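HTH-type transcriptional regulator AscG (Escherichia coli K12, PDB 3DBI) represses transcription of the cryptic asc operon as a sequence-specific DNA-binding regulator of the LacI family. Local coordinates at residues Glu183-Thr188 with Ala241-Leu246; Gly189-Pro194 with Ile219-Trp224. All coordinates share one frame; numbering follows the deposited sequence.

Both contacts belong to the periplasmic-binding-protein-like part of the chain and share one sheet, in which strands 184-187 and 219-220 are neighbours; their centres lie about 15 Å apart. Contact 1 pairs strand 184-187 with the start of strand 245-248, buried along the strands with apolar side chains on both faces, and exposed at its entry, where E183 and K242 lie. Contact 2 mixes buried G189, S193 and G222 with exposed M191, N221 and K223: loop 189-194 meets the loop beyond strand 219-220 through an indole face and a bridging water, with a phosphate bound at S193. F186 O lies 2.9 Å from A220 N and T188 N 2.9 Å from A220 O, both probable hydrogen bonds.

Contact 1: Glu183-Thr188 with Ala241-Leu246; sequences EIAFLT and AKFSAL
Parallel strand pairing joins E183-T188 to A241-L246, where strand 184-187 meets the beginning of strand 245-248 inside the sheet. Two backbone bonds set the register: S244 N gives its hydrogen to E183 O at 3.0 Å, nearly in line with the carbonyl bond, and A185 N reaches A245 O at 2.8 Å with the donor tilted 28° from the carbonyl plane. The ladder continues as A185 and L187 bond to the backbone of V247. Between these bonds the CA atoms of F243, I184 and L246 lean on carbonyl oxygens, L246 CA standing 3.4 Å from A185 O. In this Rossmann-like sheet of a periplasmic-binding-protein fold, helices pack on both faces. I184 and A245 share one face, CG1 against the A245 methyl, under L176 of helix 165-178. On the other, the A185 methyl stands 3.7 Å above the plane of the F243 ring, displaced toward its rim in a CH-pi contact. With CG between the backbone N and the carbonyl carbon (chi1 52°), the F243 ring is turned so that one face meets this methyl. L246 CD1 touches A185 CB at 4.1 Å, while L246 CD2 lies 3.9 Å from L187 CD1 as the two leucine side chains cross at a slant; L236 of helix 226-238 touches A185, L187 and L246. At the exposed entry, E183 and K242 run alongside each other, pointing the same way, and E183 CB rests 3.4 Å from K242 O. S244 OG hydrogen-bonds H181 ND1, tying this entry to the loop before strand 184-187.

Contact 2: Gly189-Pro194 with Ile219-Trp224; sequences GSMDSP and IANGKW. With PO4 (phosphate ion), chain D.
G189 CA stands over the six-membered ring of W224, 3.7 Å from the centroid and 10° off the normal, a CH-pi contact. The lack of a side chain on G189 lets the backbone come this close to the ring. S190 N sits over the same face, nearer the rim, while S190 OG approaches W224 CD1 at 3.6 Å. S193 comes from the edge, its CB in the ring plane and S193 OG 3.4 Å from W224 CZ2. Anti to the backbone N (chi1 161°), S193 OG gives its hydrogen to phosphate O3 at 2.6 Å and also caps helix 194-209 through S196 N. The phosphate, probably from the crystallisation liquor, is bonded further by H74, R128, R151 and T195, in the cleft between the two lobes where LacI-family regulators commonly take their effectors. H74 also meets the indole edge-to-face. Replacing W224 by an alanine is likely to leave G189 CA and S193 without the surface they pack on, and H74 without its ring partner. Farther out, a water accepts from the N of M191, present as selenomethionine, and donates to N221 OD1, which also lies 3.5 Å from M191 CG. A type I turn from S190 to S193, closed by S193 N to S190 O, sets the loop's bend, and S196 OG binds S190 O. Across from it, W224 O is anchored to N250 ND2 and K223 N to S228 OG.

Contact 1: Glu183-Thr188 with Ala241-Leu246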
loop_
_atom_site.group_PDB
_atom_site.type_symbol
_atom_site.label_atom_id
_atom_site.label_comp_id
_atom_site.label_asym_id
_atom_site.label_seq_id
_atom_site.Cartn_x
_atom_site.Cartn_y
_atom_site.Cartn_z
ATOM N N GLU A 183 -10.628 28.229 14.792
ATOM C CA GLU A 183 -9.457 27.632 15.423
ATOM C C GLU A 183 -9.218 26.233 14.849
ATOM O O GLU A 183 -9.945 25.285 15.170
ATOM C CB GLU A 183 -9.637 27.584 16.945
ATOM C CG GLU A 183 -9.690 28.955 17.621
ATOM C CD GLU A 183 -10.232 28.885 19.044
ATOM O OE1 GLU A 183 -11.462 28.730 19.206
ATOM O OE2 GLU A 183 -9.431 28.990 19.999
ATOM N N ILE A 184 -8.205 26.127 13.988
ATOM C CA ILE A 184 -7.912 24.900 13.239
ATOM C C ILE A 184 -6.503 24.378 13.546
ATOM O O ILE A 184 -5.503 25.067 13.310
ATOM C CB ILE A 184 -8.053 25.116 11.705
ATOM C CG1 ILE A 184 -9.458 25.611 11.345
ATOM C CG2 ILE A 184 -7.716 23.828 10.940
ATOM C CD1 ILE A 184 -9.576 26.188 9.944
ATOM N N ALA A 185 -6.434 23.159 14.072
ATOM C CA ALA A 185 -5.164 22.504 14.354
ATOM C C ALA A 185 -4.568 21.858 13.090
ATOM O O ALA A 185 -5.304 21.534 12.151
ATOM C CB ALA A 185 -5.348 21.470 15.454
ATOM N N PHE A 186 -3.243 21.688 13.070
ATOM C CA PHE A 186 -2.542 21.107 11.920
ATOM C C PHE A 186 -1.484 20.102 12.367
ATOM O O PHE A 186 -0.639 20.406 13.219
ATOM C CB PHE A 186 -1.906 22.193 11.056
ATOM C CG PHE A 186 -1.390 21.705 9.710
ATOM C CD1 PHE A 186 -2.186 21.785 8.577
ATOM C CD2 PHE A 186 -0.094 21.205 9.574
ATOM C CE1 PHE A 186 -1.721 21.361 7.336
ATOM C CE2 PHE A 186 0.378 20.771 8.338
ATOM C CZ PHE A 186 -0.442 20.853 7.216
ATOM N N LEU A 187 -1.538 18.904 11.784
ATOM C CA LEU A 187 -0.503 17.898 11.985
ATOM C C LEU A 187 0.356 17.784 10.725
ATOM O O LEU A 187 -0.162 17.540 9.637
ATOM C CB LEU A 187 -1.121 16.544 12.358
ATOM C CG LEU A 187 -2.047 16.499 13.582
ATOM C CD1 LEU A 187 -2.528 15.095 13.848
ATOM C CD2 LEU A 187 -1.374 17.045 14.831
ATOM N N THR A 188 1.664 17.979 10.870
ATOM C CA THR A 188 2.543 18.008 9.706
ATOM C C THR A 188 3.017 16.610 9.392
ATOM O O THR A 188 2.973 15.732 10.252
ATOM C CB THR A 188 3.807 18.897 9.910
ATOM O OG1 THR A 188 4.692 18.265 10.841
ATOM C CG2 THR A 188 3.453 20.300 10.404
ATOM N N ALA A 241 -4.167 23.597 23.735
ATOM C CA ALA A 241 -4.646 24.204 22.496
ATOM C C ALA A 241 -6.136 23.937 22.307
ATOM O O ALA A 241 -6.628 22.853 22.624
ATOM C CB ALA A 241 -3.847 23.686 21.303
ATOM N N LYS A 242 -6.851 24.942 21.819
ATOM C CA LYS A 242 -8.285 24.815 21.595
ATOM C C LYS A 242 -8.573 24.893 20.104
ATOM O O LYS A 242 -8.098 25.801 19.416
ATOM C CB LYS A 242 -9.071 25.892 22.363
ATOM C CG LYS A 242 -8.895 25.864 23.885
ATOM C CD LYS A 242 -9.559 24.652 24.520
ATOM C CE LYS A 242 -9.206 24.549 25.995
ATOM N NZ LYS A 242 -9.770 23.320 26.616
ATOM N N PHE A 243 -9.348 23.930 19.613
ATOM C CA PHE A 243 -9.632 23.810 18.180
ATOM C C PHE A 243 -10.933 23.054 17.942
ATOM O O PHE A 243 -11.295 22.150 18.705
ATOM C CB PHE A 243 -8.466 23.135 17.426
ATOM C CG PHE A 243 -8.022 21.824 18.028
ATOM C CD1 PHE A 243 -7.129 21.795 19.099
ATOM C CD2 PHE A 243 -8.493 20.616 17.524
ATOM C CE1 PHE A 243 -6.730 20.593 19.667
ATOM C CE2 PHE A 243 -8.087 19.402 18.084
ATOM C CZ PHE A 243 -7.204 19.393 19.153
ATOM N N SER A 244 -11.634 23.439 16.882
ATOM C CA SER A 244 -12.868 22.768 16.481
ATOM C C SER A 244 -12.616 21.924 15.230
ATOM O O SER A 244 -13.485 21.176 14.772
ATOM C CB SER A 244 -13.962 23.798 16.214
ATOM O OG SER A 244 -13.557 24.697 15.197
ATOM N N ALA A 245 -11.415 22.061 14.677
ATOM C CA ALA A 245 -11.034 21.324 13.485
ATOM C C ALA A 245 -9.563 20.935 13.536
ATOM O O ALA A 245 -8.748 21.621 14.161
ATOM C CB ALA A 245 -11.340 22.131 12.232
ATOM N N LEU A 246 -9.241 19.824 12.882
ATOM C CA LEU A 246 -7.870 19.347 12.780
ATOM C C LEU A 246 -7.607 18.857 11.368
ATOM O O LEU A 246 -8.397 18.104 10.796
ATOM C CB LEU A 246 -7.603 18.240 13.806
ATOM C CG LEU A 246 -6.202 17.608 13.858
ATOM C CD1 LEU A 246 -5.777 17.379 15.294
ATOM C CD2 LEU A 246 -6.114 16.296 13.061
#

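Contact 2: Gly189-Pro194 with Ile219-Trp224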
loop_
_atom_site.group_PDB
_atom_site.type_symbol
_atom_site.label_atom_id
_atom_site.label_comp_id
_atom_site.label_asym_id
_atom_site.label_seq_id
_atom_site.Cartn_x
_atom_site.Cartn_y
_atom_site.Cartn_z
ATOM N N GLY A 189 3.489 16.407 8.167
ATOM C CA GLY A 189 4.284 15.225 7.849
ATOM C C GLY A 189 5.706 15.468 8.327
ATOM O O GLY A 189 5.936 16.313 9.193
ATOM N N SER A 190 6.663 14.735 7.767
ATOM C CA SER A 190 8.075 14.898 8.110
ATOM C C SER A 190 8.603 16.277 7.719
ATOM O O SER A 190 8.244 16.808 6.662
ATOM C CB SER A 190 8.913 13.813 7.437
ATOM O OG SER A 190 8.575 12.538 7.946
HETATM N N MSE A 191 9.460 16.837 8.576
HETATM C CA MSE A 191 10.029 18.185 8.404
HETATM C C MSE A 191 10.725 18.442 7.070
HETATM O O MSE A 191 10.599 19.529 6.507
HETATM C CB MSE A 191 11.006 18.479 9.536
HETATM C CG MSE A 191 10.366 18.442 10.917
HETATM SE SE MSE A 191 11.625 18.856 12.339
HETATM C CE MSE A 191 12.119 20.653 11.690
ATOM N N ASP A 192 11.441 17.437 6.569
ATOM C CA ASP A 192 12.189 17.559 5.316
ATOM C C ASP A 192 11.426 17.128 4.065
ATOM O O ASP A 192 11.990 17.110 2.970
ATOM C CB ASP A 192 13.508 16.789 5.413
ATOM C CG ASP A 192 13.335 15.392 5.989
ATOM O OD1 ASP A 192 14.363 14.736 6.232
ATOM O OD2 ASP A 192 12.187 14.945 6.209
ATOM N N SER A 193 10.153 16.784 4.224
ATOM C CA SER A 193 9.322 16.412 3.087
ATOM C C SER A 193 8.813 17.647 2.341
ATOM O O SER A 193 8.194 18.516 2.954
ATOM C CB SER A 193 8.143 15.560 3.551
ATOM O OG SER A 193 7.119 15.552 2.567
ATOM N N PRO A 194 9.076 17.722 1.019
ATOM C CA PRO A 194 8.553 18.801 0.172
ATOM C C PRO A 194 7.023 18.938 0.244
ATOM O O PRO A 194 6.511 20.059 0.324
ATOM C CB PRO A 194 8.991 18.389 -1.238
ATOM C CG PRO A 194 10.189 17.511 -1.019
ATOM C CD PRO A 194 9.925 16.782 0.258
ATOM N N ILE A 219 -0.039 23.905 15.812
ATOM C CA ILE A 219 0.728 23.131 14.836
ATOM C C ILE A 219 1.593 22.097 15.552
ATOM O O ILE A 219 2.421 22.452 16.392
ATOM C CB ILE A 219 1.616 24.041 13.955
ATOM C CG1 ILE A 219 0.757 25.030 13.167
ATOM C CG2 ILE A 219 2.465 23.210 13.014
ATOM C CD1 ILE A 219 1.538 26.193 12.569
ATOM N N ALA A 220 1.391 20.820 15.225
ATOM C CA ALA A 220 2.214 19.741 15.782
ATOM C C ALA A 220 2.913 18.891 14.716
ATOM O O ALA A 220 2.382 18.659 13.627
ATOM C CB ALA A 220 1.403 18.864 16.716
ATOM N N ASN A 221 4.117 18.446 15.062
ATOM C CA ASN A 221 4.981 17.646 14.199
ATOM C C ASN A 221 4.459 16.228 14.067
ATOM O O ASN A 221 3.957 15.653 15.036
ATOM C CB ASN A 221 6.390 17.604 14.802
ATOM C CG ASN A 221 7.384 16.829 13.945
ATOM O OD1 ASN A 221 7.728 17.239 12.835
ATOM N ND2 ASN A 221 7.859 15.707 14.470
ATOM N N GLY A 222 4.585 15.664 12.871
ATOM C CA GLY A 222 4.258 14.262 12.652
ATOM C C GLY A 222 5.247 13.582 11.731
ATOM O O GLY A 222 6.197 14.203 11.241
ATOM N N LYS A 223 5.002 12.298 11.486
ATOM C CA LYS A 223 5.926 11.429 10.763
ATOM C C LYS A 223 5.213 10.569 9.710
ATOM O O LYS A 223 5.704 9.488 9.365
ATOM C CB LYS A 223 6.655 10.510 11.756
ATOM C CG LYS A 223 7.803 11.150 12.511
ATOM C CD LYS A 223 8.125 10.385 13.800
ATOM C CE LYS A 223 8.765 9.024 13.530
ATOM N NZ LYS A 223 8.985 8.263 14.794
ATOM N N TRP A 224 4.056 11.040 9.227
ATOM C CA TRP A 224 3.191 10.321 8.252
ATOM C C TRP A 224 2.536 9.018 8.757
ATOM O O TRP A 224 1.729 8.430 8.045
ATOM C CB TRP A 224 3.915 9.996 6.942
ATOM C CG TRP A 224 4.522 11.134 6.193
ATOM C CD1 TRP A 224 5.849 11.339 5.973
ATOM C CD2 TRP A 224 3.830 12.196 5.515
ATOM N NE1 TRP A 224 6.037 12.467 5.211
ATOM C CE2 TRP A 224 4.817 13.015 4.914
ATOM C CE3 TRP A 224 2.477 12.537 5.356
ATOM C CZ2 TRP A 224 4.496 14.161 4.165
ATOM C CZ3 TRP A 224 2.153 13.681 4.609
ATOM C CH2 TRP A 224 3.164 14.480 4.024
HETATM P P PO4 D . 7.201 13.652 -0.341
HETATM O O1 PO4 D . 7.909 12.665 -1.238
HETATM O O2 PO4 D . 5.744 13.286 -0.229
HETATM O O3 PO4 D . 7.810 13.610 1.037
HETATM O O4 PO4 D . 7.335 15.031 -0.940
HETATM O O HOH W 1 9.371 15.188 11.282
#